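Local coordinates for protein putative aldolase (Bacteroides vulgatus ATCC 8482, PDB 3DXI) that is of unknown function but, as a putative aldolase of the HMGL-like family, folds into an eight-stranded parallel TIM barrel, at residues A107-N112 / N133-S138; D164-I169 / A278-Q283; G168-E173 / L197-I202; L271-S276 / E285-V290. One frame throughout, in Å; residues are numbered along the deposited sequence.

Contact 1 comes first along the chain and joins strands 103-108 and 129-134 of the parallel barrel where they run out into loops. Contacts 2 and 3 both start from the loop between strand 159-163 and helix 171-184 and share G168 and I169; their centres lie about 10 Å apart. Contact 2 carries this loop to the segment between helices 271-278 and 283-290, whose mutual packing is contact 4, while contact 3 takes it to the start of helix 200-209. S165 ties contact 1 to contact 2 through Y136 N. Contact 2 thus links the barrel to the two later helices; contacts 2, 3 and 4 all touch the second subunit.

Contact 1 (A107-N112 / N133-S138); sequences AIDPQN and NVMYMS
I108 and V134 sit opposite each other on neighbouring parallel strands, joined by two nearly straight backbone bonds, I108 N to N133 O (2.9 Å) and M135 N to I108 O (2.8 Å). The same I108 O receives a CA-H contact from V134 CA at 3.4 Å. I108 and V134 point to one face of the sheet, A107 and N133 to the other. Beyond the strands, P110 packs against the other segment: its CB meets V134 CG1 at 4.0 Å, and its CD lies 3.2 Å from M135 O and 3.8 Å from Y136 CD2, the ring of P110 standing about crosswise to Y136. The selenomethionine M135 bends at its last torsion (chi3 -47°), which brings CE to 3.4 Å from D109 CB, while its own CB covers one face of Y136. D109 reaches the rim of that tyrosine, OD2 lying 3.6 Å from Y136 CE2 near the ring plane, with carboxylate and ring turned 75° apart. D109 OD1 accepts from Q111 N in an Asx turn. The pairing closes the beta-alpha-beta crossover of strand 103-108, helix 113-124 and strand 129-134, and its loops leave the C-terminal ends of barrel strands, the side on which TIM barrels carry their active sites.

Contact 2 (D164-I169 / A278-Q283); sequences DSFGGI and ANNIPQ
F166 lays its ring against the backbone of N280 and I281, with N280 C 3.8 Å above the ring plane, over its centre, and I281 N over the same face. F166 CB already points toward the 278-283 segment, and CG, anti to the carbonyl carbon (chi1 -57°), continues beside the backbone N. The N280 side chain crosses the phenylalanine at about a right angle: CB of N280 touches F166 CD2 at 3.5 Å, and OD1 of N280 comes within 3.8 Å of that same CD2, the amide plane tilted 38° from the ring. P282, by contrast, lies alongside F166 and points the same way, with its CD 3.9 Å from F166 CE1. N280, with positive phi, is the C-prime residue of the Schellman motif that ends helix 271-278, in which I281 N is bonded to S276 O (2.8 Å). The partner loop follows strand 159-163 of the TIM barrel, so the phenylalanine connects the barrel mouth to a helix that comes later in the chain. The F166 side chain also packs on S138 and K139. A water bridges the two backbones, 2.8 Å from F166 O and 2.7 Å from I281 O. The 164-169 turn that carries F166 is gathered by D164 OD1, which accepts from I169 N at 3.1 Å, the donor standing 37° out of the carboxylate plane, and weakly from G167 N and G168 N. D164 OD2 is taken by H194 N, while A278 and N279 pack on K240 of the second subunit.

Contact 3 (G168-E173 / L197-I202); sequences GITPKE and LQLGLI
P171 and I202 meet where two successive barrel helices begin, 171-184 and 200-209, which belong to consecutive beta-alpha units of the TIM barrel. Most of the contact between the segments is apolar. CG of the proline ring lies 3.9 Å from I202 CG2, the two side chains crossing at about a right angle. L199, just before its helix, works through a single methyl: with the second torsion extended (chi2 179°), CD1 is carried across to the other segment, where it lies 4.4 Å from P171 CD and 4.3 Å from T170 CG2. L197 adds its own CD1, 4.0 Å from G168 CA. T170 packs on Y237, P171 on I202 and L197 on L233, all three partners of the second subunit, so this region belongs to the dimer contact as well. A methyl against a carbonyl is the second kind of contact, L199 CD1 lying 3.6 Å from I169 O, an oxygen that also accepts from N203 ND2. The side-chain hydrogen bonds of T170 and E173 lie within the 168-173 segment. T170 is the N-cap residue, and E173, three positions on, turns back to it, as in one half of a capping box. The helix start may favour the ionised form of this carboxylate. E173 OE1 is gripped twice, by T170 N at 2.8 Å nearly along its C-O axis, and by T170 OG1 at 3.0 Å from 45° out of the carboxylate plane.

Contact 4 (L271-S276 / E285-V290); sequences LPYMLS and EVMDWV
The Y273 ring meets the selenomethionine M287 obliquely: the selenium stands 5.4 Å from the ring centroid, 32° off the normal, a Met-aromatic contact. M287 CB is 4.0 Å from Y273 CE1, likewise oblique to the ring, and CG of M287 approaches Y273 OH at 3.9 Å. Helices 271-278 and 283-290 follow one another in the chain across a short loop and form a helical hairpin; the segment axes come within 9.0 Å at closest approach, with their N-to-C directions 137° apart. Between them V286 sets its two methyls against the first helix, CG1 to 3.4 Å from P272 O and CG2 to 3.6 Å from S276 CB. The P272 ring crosses V290 at about a right angle, with CG of the proline 4.0 Å from V290 CG2. The hydroxyl of S276 sits between its backbone N and carbonyl carbon (chi1 65°) and donates back to Y273 O at 3.0 Å, from above that carbonyl plane. Beyond the pair, F297 of helix 297-302 packs on both L275 and V290, and L275 also touches F248 of the second subunit.

Contact 1 (A107-N112 / N133-S138)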
loop_
_atom_site.group_PDB
_atom_site.type_symbol
_atom_site.label_atom_id
_atom_site.label_comp_id
_atom_site.label_asym_id
_atom_site.label_seq_id
_atom_site.Cartn_x
_atom_site.Cartn_y
_atom_site.Cartn_z
ATOM N N ALA A 107 -23.697 -9.273 6.713
ATOM C CA ALA A 107 -23.189 -7.905 6.606
ATOM C C ALA A 107 -24.099 -7.096 7.511
ATOM O O ALA A 107 -25.288 -6.953 7.236
ATOM C CB ALA A 107 -23.280 -7.401 5.172
ATOM N N ILE A 108 -23.527 -6.558 8.583
ATOM C CA ILE A 108 -24.291 -5.815 9.579
ATOM C C ILE A 108 -23.855 -4.385 9.874
ATOM O O ILE A 108 -22.665 -4.096 10.019
ATOM C CB ILE A 108 -24.263 -6.572 10.928
ATOM C CG1 ILE A 108 -24.668 -8.033 10.718
ATOM C CG2 ILE A 108 -25.181 -5.887 11.934
ATOM C CD1 ILE A 108 -24.379 -8.924 11.908
ATOM N N ASP A 109 -24.839 -3.496 9.975
ATOM C CA ASP A 109 -24.585 -2.109 10.338
ATOM C C ASP A 109 -24.729 -2.164 11.861
ATOM O O ASP A 109 -25.768 -2.596 12.363
ATOM C CB ASP A 109 -25.657 -1.182 9.754
ATOM C CG ASP A 109 -25.468 0.274 10.171
ATOM O OD1 ASP A 109 -25.066 0.526 11.325
ATOM O OD2 ASP A 109 -25.743 1.168 9.347
ATOM N N PRO A 110 -23.691 -1.742 12.610
ATOM C CA PRO A 110 -23.696 -1.748 14.083
ATOM C C PRO A 110 -24.990 -1.250 14.736
ATOM O O PRO A 110 -25.333 -1.640 15.854
ATOM C CB PRO A 110 -22.478 -0.891 14.444
ATOM C CG PRO A 110 -22.290 -0.022 13.243
ATOM C CD PRO A 110 -22.542 -0.974 12.103
ATOM N N GLN A 111 -25.701 -0.389 14.020
ATOM C CA GLN A 111 -26.973 0.165 14.477
ATOM C C GLN A 111 -28.042 -0.927 14.625
ATOM O O GLN A 111 -28.959 -0.804 15.442
ATOM C CB GLN A 111 -27.441 1.216 13.467
ATOM C CG GLN A 111 -28.895 1.640 13.591
ATOM C CD GLN A 111 -29.065 2.959 14.310
ATOM O OE1 GLN A 111 -28.353 3.928 14.037
ATOM N NE2 GLN A 111 -30.024 3.010 15.222
ATOM N N ASN A 112 -27.903 -1.994 13.841
ATOM C CA ASN A 112 -28.848 -3.113 13.835
ATOM C C ASN A 112 -28.291 -4.407 14.435
ATOM O O ASN A 112 -28.763 -5.498 14.109
ATOM C CB ASN A 112 -29.283 -3.388 12.395
ATOM C CG ASN A 112 -29.806 -2.153 11.706
ATOM O OD1 ASN A 112 -29.423 -1.852 10.573
ATOM N ND2 ASN A 112 -30.686 -1.427 12.382
ATOM N N ASN A 133 -20.133 -9.737 10.130
ATOM C CA ASN A 133 -19.234 -8.795 9.473
ATOM C C ASN A 133 -19.816 -7.421 9.776
ATOM O O ASN A 133 -20.640 -6.899 9.020
ATOM C CB ASN A 133 -19.179 -9.054 7.964
ATOM C CG ASN A 133 -18.079 -10.044 7.580
ATOM O OD1 ASN A 133 -17.924 -11.097 8.211
ATOM N ND2 ASN A 133 -17.315 -9.710 6.542
ATOM N N VAL A 134 -19.400 -6.856 10.906
ATOM C CA VAL A 134 -19.898 -5.557 11.360
ATOM C C VAL A 134 -19.145 -4.374 10.764
ATOM O O VAL A 134 -17.934 -4.246 10.912
ATOM C CB VAL A 134 -19.867 -5.474 12.900
ATOM C CG1 VAL A 134 -20.474 -4.146 13.372
ATOM C CG2 VAL A 134 -20.633 -6.664 13.491
HETATM N N MSE A 135 -19.896 -3.502 10.101
HETATM C CA MSE A 135 -19.343 -2.328 9.438
HETATM C C MSE A 135 -19.032 -1.159 10.359
HETATM O O MSE A 135 -19.414 -1.146 11.525
HETATM C CB MSE A 135 -20.319 -1.856 8.362
HETATM C CG MSE A 135 -20.925 -2.994 7.568
HETATM SE SE MSE A 135 -22.226 -2.437 6.245
HETATM C CE MSE A 135 -23.297 -1.234 7.302
ATOM N N TYR A 136 -18.322 -0.180 9.800
ATOM C CA TYR A 136 -17.940 1.046 10.488
ATOM C C TYR A 136 -17.251 0.873 11.834
ATOM O O TYR A 136 -17.665 1.473 12.824
ATOM C CB TYR A 136 -19.165 1.941 10.671
ATOM C CG TYR A 136 -20.091 1.952 9.478
ATOM C CD1 TYR A 136 -19.617 2.244 8.198
ATOM C CD2 TYR A 136 -21.441 1.661 9.629
ATOM C CE1 TYR A 136 -20.475 2.240 7.094
ATOM C CE2 TYR A 136 -22.300 1.656 8.545
ATOM C CZ TYR A 136 -21.816 1.945 7.280
ATOM O OH TYR A 136 -22.681 1.934 6.209
HETATM N N MSE A 137 -16.190 0.077 11.872
HETATM C CA MSE A 137 -15.468 -0.128 13.118
HETATM C C MSE A 137 -14.875 1.201 13.598
HETATM O O MSE A 137 -14.495 1.334 14.755
HETATM C CB MSE A 137 -14.359 -1.163 12.917
HETATM C CG MSE A 137 -13.253 -0.732 11.965
HETATM SE SE MSE A 137 -12.057 -2.203 11.519
HETATM C CE MSE A 137 -11.070 -2.274 13.185
ATOM N N SER A 138 -14.791 2.178 12.702
ATOM C CA SER A 138 -14.241 3.490 13.055
ATOM C C SER A 138 -15.234 4.330 13.863
ATOM O O SER A 138 -14.913 5.443 14.281
ATOM C CB SER A 138 -13.871 4.270 11.798
ATOM O OG SER A 138 -15.042 4.643 11.089
#

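Contact 2 (D164-I169 / A278-Q283)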
loop_
_atom_site.group_PDB
_atom_site.type_symbol
_atom_site.label_atom_id
_atom_site.label_comp_id
_atom_site.label_asym_id
_atom_site.label_seq_id
_atom_site.Cartn_x
_atom_site.Cartn_y
_atom_site.Cartn_z
ATOM N N ASP A 164 -13.118 -2.550 8.170
ATOM C CA ASP A 164 -12.527 -1.235 7.934
ATOM C C ASP A 164 -13.290 -0.654 6.736
ATOM O O ASP A 164 -12.742 -0.497 5.650
ATOM C CB ASP A 164 -11.034 -1.425 7.621
ATOM C CG ASP A 164 -10.336 -0.144 7.188
ATOM O OD1 ASP A 164 -10.746 0.955 7.618
ATOM O OD2 ASP A 164 -9.349 -0.250 6.423
ATOM N N SER A 165 -14.566 -0.346 6.964
ATOM C CA SER A 165 -15.475 0.167 5.935
ATOM C C SER A 165 -14.984 1.310 5.056
ATOM O O SER A 165 -15.144 1.267 3.835
ATOM C CB SER A 165 -16.810 0.562 6.576
ATOM O OG SER A 165 -17.518 -0.580 7.032
ATOM N N PHE A 166 -14.384 2.323 5.666
ATOM C CA PHE A 166 -13.900 3.475 4.915
ATOM C C PHE A 166 -12.476 3.325 4.391
ATOM O O PHE A 166 -12.050 4.076 3.510
ATOM C CB PHE A 166 -13.993 4.732 5.787
ATOM C CG PHE A 166 -15.375 5.006 6.309
ATOM C CD1 PHE A 166 -16.453 5.130 5.434
ATOM C CD2 PHE A 166 -15.602 5.139 7.674
ATOM C CE1 PHE A 166 -17.735 5.385 5.912
ATOM C CE2 PHE A 166 -16.877 5.393 8.159
ATOM C CZ PHE A 166 -17.947 5.518 7.278
ATOM N N GLY A 167 -11.742 2.356 4.928
ATOM C CA GLY A 167 -10.370 2.153 4.501
ATOM C C GLY A 167 -9.471 3.234 5.072
ATOM O O GLY A 167 -8.503 3.659 4.435
ATOM N N GLY A 168 -9.803 3.688 6.278
ATOM C CA GLY A 168 -9.017 4.722 6.925
ATOM C C GLY A 168 -8.530 4.349 8.314
ATOM O O GLY A 168 -7.904 5.159 8.990
ATOM N N ILE A 169 -8.811 3.124 8.743
ATOM C CA ILE A 169 -8.384 2.672 10.064
ATOM C C ILE A 169 -6.858 2.481 10.091
ATOM O O ILE A 169 -6.269 1.997 9.127
ATOM C CB ILE A 169 -9.106 1.346 10.450
ATOM C CG1 ILE A 169 -9.119 1.184 11.969
ATOM C CG2 ILE A 169 -8.429 0.152 9.795
ATOM C CD1 ILE A 169 -10.010 2.178 12.663
ATOM N N ALA A 278 -9.120 8.612 4.500
ATOM C CA ALA A 278 -8.563 9.402 5.595
ATOM C C ALA A 278 -9.592 10.250 6.336
ATOM O O ALA A 278 -9.383 10.617 7.491
ATOM C CB ALA A 278 -7.438 10.297 5.076
ATOM N N ASN A 279 -10.701 10.557 5.675
ATOM C CA ASN A 279 -11.738 11.377 6.289
ATOM C C ASN A 279 -13.022 10.595 6.577
ATOM O O ASN A 279 -14.085 11.172 6.813
ATOM C CB ASN A 279 -12.004 12.585 5.388
ATOM C CG ASN A 279 -10.803 13.515 5.314
ATOM O OD1 ASN A 279 -10.560 14.296 6.227
ATOM N ND2 ASN A 279 -10.032 13.413 4.241
ATOM N N ASN A 280 -12.907 9.274 6.572
ATOM C CA ASN A 280 -14.041 8.399 6.838
ATOM C C ASN A 280 -15.317 8.826 6.122
ATOM O O ASN A 280 -16.332 9.130 6.750
ATOM C CB ASN A 280 -14.287 8.313 8.339
ATOM C CG ASN A 280 -13.062 7.847 9.094
ATOM O OD1 ASN A 280 -12.365 6.934 8.658
ATOM N ND2 ASN A 280 -12.796 8.469 10.234
ATOM N N ILE A 281 -15.242 8.852 4.797
ATOM C CA ILE A 281 -16.367 9.202 3.946
ATOM C C ILE A 281 -16.537 8.001 3.024
ATOM O O ILE A 281 -15.552 7.497 2.477
ATOM C CB ILE A 281 -16.057 10.423 3.062
ATOM C CG1 ILE A 281 -15.657 11.613 3.927
ATOM C CG2 ILE A 281 -17.271 10.775 2.213
ATOM C CD1 ILE A 281 -15.347 12.859 3.120
ATOM N N PRO A 282 -17.775 7.504 2.856
ATOM C CA PRO A 282 -17.927 6.354 1.960
ATOM C C PRO A 282 -17.378 6.757 0.593
ATOM O O PRO A 282 -17.683 7.846 0.096
ATOM C CB PRO A 282 -19.435 6.111 1.961
ATOM C CG PRO A 282 -20.009 7.461 2.279
ATOM C CD PRO A 282 -19.081 7.966 3.353
ATOM N N GLN A 283 -16.558 5.894 -0.002
ATOM C CA GLN A 283 -15.944 6.200 -1.293
ATOM C C GLN A 283 -16.898 6.505 -2.446
ATOM O O GLN A 283 -16.526 7.212 -3.384
ATOM C CB GLN A 283 -14.953 5.090 -1.707
ATOM C CG GLN A 283 -15.350 3.666 -1.357
ATOM C CD GLN A 283 -14.285 2.635 -1.761
ATOM O OE1 GLN A 283 -13.084 2.920 -1.755
ATOM N NE2 GLN A 283 -14.730 1.426 -2.097
HETATM O O HOH W 1 -13.780 5.561 1.835
#

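Contact 3 (G168-E173 / L197-I202)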
loop_
_atom_site.group_PDB
_atom_site.type_symbol
_atom_site.label_atom_id
_atom_site.label_comp_id
_atom_site.label_asym_id
_atom_site.label_seq_id
_atom_site.Cartn_x
_atom_site.Cartn_y
_atom_site.Cartn_z
ATOM N N GLY A 168 -9.803 3.688 6.278
ATOM C CA GLY A 168 -9.017 4.722 6.925
ATOM C C GLY A 168 -8.530 4.349 8.314
ATOM O O GLY A 168 -7.904 5.159 8.990
ATOM N N ILE A 169 -8.811 3.124 8.743
ATOM C CA ILE A 169 -8.384 2.672 10.064
ATOM C C ILE A 169 -6.858 2.481 10.091
ATOM O O ILE A 169 -6.269 1.997 9.127
ATOM C CB ILE A 169 -9.106 1.346 10.450
ATOM C CG1 ILE A 169 -9.119 1.184 11.969
ATOM C CG2 ILE A 169 -8.429 0.152 9.795
ATOM C CD1 ILE A 169 -10.010 2.178 12.663
ATOM N N THR A 170 -6.224 2.877 11.193
ATOM C CA THR A 170 -4.773 2.763 11.340
ATOM C C THR A 170 -4.389 1.585 12.243
ATOM O O THR A 170 -5.220 1.073 12.985
ATOM C CB THR A 170 -4.177 4.055 11.941
ATOM O OG1 THR A 170 -4.691 4.248 13.266
ATOM C CG2 THR A 170 -4.535 5.258 11.079
ATOM N N PRO A 171 -3.117 1.152 12.193
ATOM C CA PRO A 171 -2.633 0.032 13.008
ATOM C C PRO A 171 -2.938 0.198 14.497
ATOM O O PRO A 171 -3.380 -0.747 15.153
ATOM C CB PRO A 171 -1.131 0.022 12.722
ATOM C CG PRO A 171 -1.057 0.537 11.325
ATOM C CD PRO A 171 -2.034 1.684 11.346
ATOM N N LYS A 172 -2.694 1.394 15.027
ATOM C CA LYS A 172 -2.961 1.668 16.439
ATOM C C LYS A 172 -4.431 1.423 16.768
ATOM O O LYS A 172 -4.744 0.778 17.763
ATOM C CB LYS A 172 -2.603 3.116 16.790
ATOM C CG LYS A 172 -2.861 3.478 18.245
ATOM C CD LYS A 172 -2.512 4.936 18.545
ATOM C CE LYS A 172 -2.556 5.213 20.050
ATOM N NZ LYS A 172 -2.115 6.595 20.410
ATOM N N GLU A 173 -5.327 1.940 15.932
ATOM C CA GLU A 173 -6.759 1.766 16.148
ATOM C C GLU A 173 -7.187 0.308 16.074
ATOM O O GLU A 173 -8.068 -0.111 16.830
ATOM C CB GLU A 173 -7.555 2.585 15.135
ATOM C CG GLU A 173 -7.331 4.078 15.281
ATOM C CD GLU A 173 -7.930 4.863 14.143
ATOM O OE1 GLU A 173 -7.619 4.547 12.976
ATOM O OE2 GLU A 173 -8.707 5.799 14.417
ATOM N N LEU A 197 -5.957 3.678 1.932
ATOM C CA LEU A 197 -4.683 4.294 2.316
ATOM C C LEU A 197 -3.537 3.291 2.230
ATOM O O LEU A 197 -2.429 3.550 2.708
ATOM C CB LEU A 197 -4.763 4.839 3.744
ATOM C CG LEU A 197 -5.689 6.038 3.953
ATOM C CD1 LEU A 197 -5.716 6.423 5.437
ATOM C CD2 LEU A 197 -5.205 7.208 3.091
ATOM N N GLN A 198 -3.816 2.147 1.616
ATOM C CA GLN A 198 -2.839 1.076 1.479
ATOM C C GLN A 198 -2.295 0.598 2.829
ATOM O O GLN A 198 -1.121 0.241 2.955
ATOM C CB GLN A 198 -1.701 1.502 0.546
ATOM C CG GLN A 198 -2.129 1.550 -0.923
ATOM C CD GLN A 198 -0.987 1.873 -1.867
ATOM O OE1 GLN A 198 0.176 1.895 -1.467
ATOM N NE2 GLN A 198 -1.310 2.107 -3.132
ATOM N N LEU A 199 -3.161 0.593 3.839
ATOM C CA LEU A 199 -2.778 0.126 5.167
ATOM C C LEU A 199 -3.351 -1.279 5.406
ATOM O O LEU A 199 -3.256 -1.825 6.507
ATOM C CB LEU A 199 -3.287 1.087 6.247
ATOM C CG LEU A 199 -2.664 2.490 6.309
ATOM C CD1 LEU A 199 -3.326 3.299 7.433
ATOM C CD2 LEU A 199 -1.162 2.375 6.548
ATOM N N GLY A 200 -3.943 -1.859 4.365
ATOM C CA GLY A 200 -4.512 -3.187 4.493
ATOM C C GLY A 200 -3.527 -4.217 5.025
ATOM O O GLY A 200 -3.836 -4.950 5.962
ATOM N N LEU A 201 -2.336 -4.283 4.434
ATOM C CA LEU A 201 -1.346 -5.255 4.881
ATOM C C LEU A 201 -0.877 -5.002 6.309
ATOM O O LEU A 201 -0.961 -5.890 7.155
ATOM C CB LEU A 201 -0.124 -5.270 3.952
ATOM C CG LEU A 201 1.019 -6.200 4.397
ATOM C CD1 LEU A 201 0.579 -7.659 4.324
ATOM C CD2 LEU A 201 2.236 -5.971 3.523
ATOM N N ILE A 202 -0.391 -3.796 6.589
ATOM C CA ILE A 202 0.108 -3.521 7.927
ATOM C C ILE A 202 -0.957 -3.623 9.018
ATOM O O ILE A 202 -0.655 -4.049 10.134
ATOM C CB ILE A 202 0.843 -2.144 8.006
ATOM C CG1 ILE A 202 1.620 -2.071 9.321
ATOM C CG2 ILE A 202 -0.144 -0.987 7.893
ATOM C CD1 ILE A 202 2.586 -3.257 9.525
#

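Contact 4 (L271-S276 / E285-V290)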
loop_
_atom_site.group_PDB
_atom_site.type_symbol
_atom_site.label_atom_id
_atom_site.label_comp_id
_atom_site.label_asym_id
_atom_site.label_seq_id
_atom_site.Cartn_x
_atom_site.Cartn_y
_atom_site.Cartn_z
ATOM N N LEU A 271 -6.523 9.380 -5.548
ATOM C CA LEU A 271 -6.726 10.546 -4.683
ATOM C C LEU A 271 -8.130 10.655 -4.100
ATOM O O LEU A 271 -8.280 10.954 -2.921
ATOM C CB LEU A 271 -6.337 11.846 -5.400
ATOM C CG LEU A 271 -6.431 13.107 -4.525
ATOM C CD1 LEU A 271 -5.664 12.893 -3.220
ATOM C CD2 LEU A 271 -5.879 14.318 -5.280
ATOM N N PRO A 272 -9.177 10.435 -4.916
ATOM C CA PRO A 272 -10.546 10.515 -4.396
ATOM C C PRO A 272 -10.779 9.476 -3.293
ATOM O O PRO A 272 -11.404 9.769 -2.269
ATOM C CB PRO A 272 -11.396 10.224 -5.625
ATOM C CG PRO A 272 -10.579 10.804 -6.732
ATOM C CD PRO A 272 -9.185 10.336 -6.387
ATOM N N TYR A 273 -10.278 8.259 -3.510
ATOM C CA TYR A 273 -10.435 7.193 -2.522
ATOM C C TYR A 273 -9.518 7.378 -1.325
ATOM O O TYR A 273 -9.826 6.911 -0.228
ATOM C CB TYR A 273 -10.219 5.816 -3.163
ATOM C CG TYR A 273 -11.294 5.471 -4.169
ATOM C CD1 TYR A 273 -12.621 5.820 -3.935
ATOM C CD2 TYR A 273 -10.992 4.791 -5.344
ATOM C CE1 TYR A 273 -13.627 5.501 -4.848
ATOM C CE2 TYR A 273 -11.991 4.463 -6.268
ATOM C CZ TYR A 273 -13.308 4.824 -6.008
ATOM O OH TYR A 273 -14.315 4.510 -6.893
HETATM N N MSE A 274 -8.391 8.055 -1.520
HETATM C CA MSE A 274 -7.492 8.310 -0.398
HETATM C C MSE A 274 -8.196 9.317 0.505
HETATM O O MSE A 274 -8.166 9.200 1.732
HETATM C CB MSE A 274 -6.169 8.923 -0.875
HETATM C CG MSE A 274 -5.233 7.944 -1.568
HETATM SE SE MSE A 274 -3.777 8.821 -2.481
HETATM C CE MSE A 274 -3.404 7.498 -3.846
ATOM N N LEU A 275 -8.818 10.319 -0.118
ATOM C CA LEU A 275 -9.527 11.359 0.621
ATOM C C LEU A 275 -10.694 10.782 1.414
ATOM O O LEU A 275 -10.893 11.137 2.571
ATOM C CB LEU A 275 -10.029 12.447 -0.337
ATOM C CG LEU A 275 -8.955 13.389 -0.899
ATOM C CD1 LEU A 275 -9.510 14.191 -2.059
ATOM C CD2 LEU A 275 -8.463 14.310 0.207
ATOM N N SER A 276 -11.457 9.885 0.799
ATOM C CA SER A 276 -12.591 9.281 1.492
ATOM C C SER A 276 -12.109 8.409 2.646
ATOM O O SER A 276 -12.727 8.376 3.706
ATOM C CB SER A 276 -13.444 8.443 0.529
ATOM O OG SER A 276 -12.741 7.321 0.015
ATOM N N GLU A 285 -19.606 8.272 -2.216
ATOM C CA GLU A 285 -20.031 9.654 -2.047
ATOM C C GLU A 285 -18.978 10.546 -2.701
ATOM O O GLU A 285 -19.284 11.350 -3.583
ATOM C CB GLU A 285 -20.141 10.007 -0.560
ATOM C CG GLU A 285 -21.374 10.832 -0.209
ATOM C CD GLU A 285 -21.249 11.551 1.119
ATOM O OE1 GLU A 285 -20.680 10.972 2.068
ATOM O OE2 GLU A 285 -21.735 12.697 1.218
ATOM N N VAL A 286 -17.726 10.379 -2.278
ATOM C CA VAL A 286 -16.629 11.187 -2.798
ATOM C C VAL A 286 -16.390 11.087 -4.301
ATOM O O VAL A 286 -16.261 12.110 -4.969
ATOM C CB VAL A 286 -15.307 10.879 -2.054
ATOM C CG1 VAL A 286 -14.165 11.694 -2.649
ATOM C CG2 VAL A 286 -15.459 11.226 -0.584
HETATM N N MSE A 287 -16.329 9.874 -4.842
HETATM C CA MSE A 287 -16.094 9.713 -6.276
HETATM C C MSE A 287 -17.240 10.329 -7.082
HETATM O O MSE A 287 -17.043 10.785 -8.211
HETATM C CB MSE A 287 -15.932 8.234 -6.619
HETATM C CG MSE A 287 -15.672 7.950 -8.088
HETATM SE SE MSE A 287 -14.033 8.778 -8.748
HETATM C CE MSE A 287 -14.843 10.113 -9.931
ATOM N N ASP A 288 -18.439 10.348 -6.510
ATOM C CA ASP A 288 -19.563 10.947 -7.221
ATOM C C ASP A 288 -19.382 12.456 -7.243
ATOM O O ASP A 288 -19.731 13.112 -8.224
ATOM C CB ASP A 288 -20.898 10.571 -6.564
ATOM C CG ASP A 288 -21.242 9.098 -6.745
ATOM O OD1 ASP A 288 -20.900 8.536 -7.812
ATOM O OD2 ASP A 288 -21.860 8.507 -5.830
ATOM N N TRP A 289 -18.824 13.007 -6.168
ATOM C CA TRP A 289 -18.580 14.446 -6.100
ATOM C C TRP A 289 -17.563 14.847 -7.163
ATOM O O TRP A 289 -17.778 15.804 -7.909
ATOM C CB TRP A 289 -18.063 14.846 -4.714
ATOM C CG TRP A 289 -19.118 14.838 -3.646
ATOM C CD1 TRP A 289 -20.473 14.900 -3.832
ATOM C CD2 TRP A 289 -18.908 14.857 -2.226
ATOM N NE1 TRP A 289 -21.117 14.963 -2.617
ATOM C CE2 TRP A 289 -20.181 14.937 -1.616
ATOM C CE3 TRP A 289 -17.770 14.816 -1.411
ATOM C CZ2 TRP A 289 -20.346 14.980 -0.227
ATOM C CZ3 TRP A 289 -17.932 14.861 -0.027
ATOM C CH2 TRP A 289 -19.214 14.940 0.549
ATOM N N VAL A 290 -16.452 14.112 -7.228
ATOM C CA VAL A 290 -15.416 14.384 -8.222
ATOM C C VAL A 290 -16.081 14.388 -9.595
ATOM O O VAL A 290 -15.611 15.038 -10.531
ATOM C CB VAL A 290 -14.316 13.303 -8.194
ATOM C CG1 VAL A 290 -13.247 13.622 -9.233
ATOM C CG2 VAL A 290 -13.699 13.227 -6.802
#